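Local coordinates for GH18 chiitnase (Pseudoalteromonas aurantia, PDB 6K7Z), which probably hydrolyses internal glycosidic bonds of chitin, as an endochitinase of glycoside hydrolase family 18, at residues T239-N242 / E243-P247. Residues are numbered along the deposited sequence; the frame is centred on the assembly and turned at random.
Sequences TIIN and EVIKP
I245 lays the end of its chain across the CG2 branch of I240, five residues earlier. I245 CD1 lies 3.9 Å from I240 CG2, and the two side chains cross at a slant. The chi1 of I240 (-63°) sets CG2 anti to the backbone N and beside the carbonyl carbon, on the side where the next turn rises. K246 runs alongside both I241 and N242. K246 CD passes 3.5 Å from N242 OD1, and K246 CE reaches I241 CG2 at 4.0 Å. These are contacts of the aliphatic part of the lysine.

Under these side chains the helix widens into a pi-type turn at 243-245. E243 N still bonds to T239 O, in the ordinary i to i+4 pattern. I240 O then takes two donors. I245 N meets I240 O at 2.8 Å, almost straight (171° at the hydrogen). V244 N lies 3.0 Å from I240 O, above the carbonyl plane, and its bond is more bent (137°). K246 N keeps the i to i+5 spacing and bonds to I241 O. P247 has no N-H to give, and the helix kinks there; P247 CD rests 3.5 Å from N242 O.

The turn belongs to helix 237-251, which links parallel strands 219-224 and 256-260 in a beta-alpha-beta unit of the TIM barrel. I240 and V244 face the barrel and touch F223 of strand 219-224. I240 and I245 also pack on I274 of the C-terminal helix 269-277. E243, which also touches P198 of helix 198-209, lies next to T239, pointing the same way. T239 CG2 sits 3.8 Å from the carboxylate atom E243 OE2.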
ATOM      1  N   THR A 239      19.661   3.455 -10.424  1.00 13.07           N
ATOM      2  CA  THR A 239      19.069   4.785 -10.503  1.00 13.05           C
ATOM      3  C   THR A 239      18.229   5.087  -9.266  1.00 14.86           C
ATOM      4  O   THR A 239      18.293   6.197  -8.720  1.00 14.23           O
ATOM      5  CB  THR A 239      18.237   4.887 -11.774  1.00 16.26           C
ATOM      6  OG1 THR A 239      18.999   4.329 -12.859  1.00 18.32           O
ATOM      7  CG2 THR A 239      17.901   6.341 -12.081  1.00 14.65           C
ATOM      8  N   ILE A 240      17.445   4.109  -8.796  1.00 11.67           N
ATOM      9  CA  ILE A 240      16.704   4.308  -7.549  1.00 14.40           C
ATOM     10  C   ILE A 240      17.665   4.657  -6.424  1.00 14.96           C
ATOM     11  O   ILE A 240      17.446   5.608  -5.663  1.00 12.93           O
ATOM     12  CB  ILE A 240      15.880   3.059  -7.192  1.00 11.07           C
ATOM     13  CG1 ILE A 240      14.814   2.762  -8.244  1.00 10.93           C
ATOM     14  CG2 ILE A 240      15.243   3.221  -5.794  1.00 14.04           C
ATOM     15  CD1 ILE A 240      14.217   1.341  -8.099  1.00 12.96           C
ATOM     16  N   ILE A 241      18.750   3.885  -6.305  1.00 14.77           N
ATOM     17  CA  ILE A 241      19.683   4.075  -5.200  1.00 16.03           C
ATOM     18  C   ILE A 241      20.322   5.454  -5.271  1.00 14.54           C
ATOM     19  O   ILE A 241      20.289   6.227  -4.307  1.00 15.75           O
ATOM     20  CB  ILE A 241      20.749   2.966  -5.204  1.00 17.81           C
ATOM     21  CG1 ILE A 241      20.130   1.632  -4.784  1.00 15.57           C
ATOM     22  CG2 ILE A 241      21.906   3.324  -4.286  1.00 17.22           C
ATOM     23  CD1 ILE A 241      21.112   0.479  -4.903  1.00 17.87           C
ATOM     24  N   ASN A 242      20.890   5.794  -6.423  1.00 14.27           N
ATOM     25  CA  ASN A 242      21.762   6.952  -6.481  1.00 13.07           C
ATOM     26  C   ASN A 242      21.051   8.247  -6.865  1.00 16.87           C
ATOM     27  O   ASN A 242      21.622   9.322  -6.659  1.00 17.92           O
ATOM     28  CB  ASN A 242      22.920   6.663  -7.439  1.00 16.39           C
ATOM     29  CG  ASN A 242      23.958   5.745  -6.813  1.00 17.34           C
ATOM     30  OD1 ASN A 242      24.624   6.126  -5.843  1.00 18.93           O
ATOM     31  ND2 ASN A 242      24.096   4.529  -7.349  1.00 17.64           N
ATOM     32  N   GLU A 243      19.824   8.186  -7.395  1.00 14.25           N
ATOM     33  CA  GLU A 243      19.093   9.392  -7.758  1.00 12.46           C
ATOM     34  C   GLU A 243      17.822   9.597  -6.951  1.00 15.31           C
ATOM     35  O   GLU A 243      17.219  10.674  -7.055  1.00 14.05           O
ATOM     36  CB  GLU A 243      18.743   9.399  -9.257  1.00 16.38           C
ATOM     37  CG  GLU A 243      19.967   9.229 -10.171  1.00 15.13           C
ATOM     38  CD  GLU A 243      19.753   9.722 -11.601  1.00 19.78           C
ATOM     39  OE1 GLU A 243      19.009  10.707 -11.809  1.00 18.07           O
ATOM     40  OE2 GLU A 243      20.369   9.147 -12.526  1.00 17.82           O
ATOM     41  N   VAL A 244      17.411   8.619  -6.143  1.00 12.89           N
ATOM     42  CA  VAL A 244      16.264   8.789  -5.256  1.00 13.00           C
ATOM     43  C   VAL A 244      16.685   8.608  -3.804  1.00 14.32           C
ATOM     44  O   VAL A 244      16.550   9.527  -2.988  1.00 13.85           O
ATOM     45  CB  VAL A 244      15.138   7.803  -5.619  1.00 13.89           C
ATOM     46  CG1 VAL A 244      14.020   7.866  -4.588  1.00 14.61           C
ATOM     47  CG2 VAL A 244      14.612   8.072  -7.011  1.00 13.53           C
ATOM     48  N   ILE A 245      17.166   7.404  -3.471  1.00 14.18           N
ATOM     49  CA  ILE A 245      17.436   7.045  -2.082  1.00 12.45           C
ATOM     50  C   ILE A 245      18.532   7.929  -1.498  1.00 16.54           C
ATOM     51  O   ILE A 245      18.360   8.561  -0.451  1.00 16.22           O
ATOM     52  CB  ILE A 245      17.795   5.552  -1.970  1.00 12.15           C
ATOM     53  CG1 ILE A 245      16.553   4.679  -2.220  1.00 15.24           C
ATOM     54  CG2 ILE A 245      18.393   5.252  -0.602  1.00 17.59           C
ATOM     55  CD1 ILE A 245      16.829   3.186  -2.243  1.00 12.29           C
ATOM     56  N   LYS A 246      19.686   7.978  -2.153  1.00 19.61           N
ATOM     57  CA  LYS A 246      20.762   8.794  -1.598  1.00 20.79           C
ATOM     58  C   LYS A 246      20.416  10.279  -1.559  1.00 19.20           C
ATOM     59  O   LYS A 246      20.672  10.907  -0.519  1.00 19.72           O
ATOM     60  CB  LYS A 246      22.071   8.516  -2.346  1.00 20.83           C
ATOM     61  CG  LYS A 246      22.633   7.155  -1.948  1.00 23.76           C
ATOM     62  CD  LYS A 246      24.035   6.894  -2.471  1.00 25.31           C
ATOM     63  CE  LYS A 246      24.508   5.500  -2.079  1.00 24.82           C
ATOM     64  NZ  LYS A 246      24.697   5.349  -0.606  1.00 32.13           N
ATOM     65  N   PRO A 247      19.821  10.888  -2.588  1.00 17.40           N
ATOM     66  CA  PRO A 247      19.442  12.305  -2.449  1.00 19.59           C
ATOM     67  C   PRO A 247      18.448  12.565  -1.324  1.00 18.17           C
ATOM     68  O   PRO A 247      18.526  13.617  -0.676  1.00 18.19           O
ATOM     69  CB  PRO A 247      18.856  12.643  -3.827  1.00 18.58           C
ATOM     70  CG  PRO A 247      19.529  11.677  -4.760  1.00 17.14           C
ATOM     71  CD  PRO A 247      19.613  10.404  -3.966  1.00 17.64           C
TER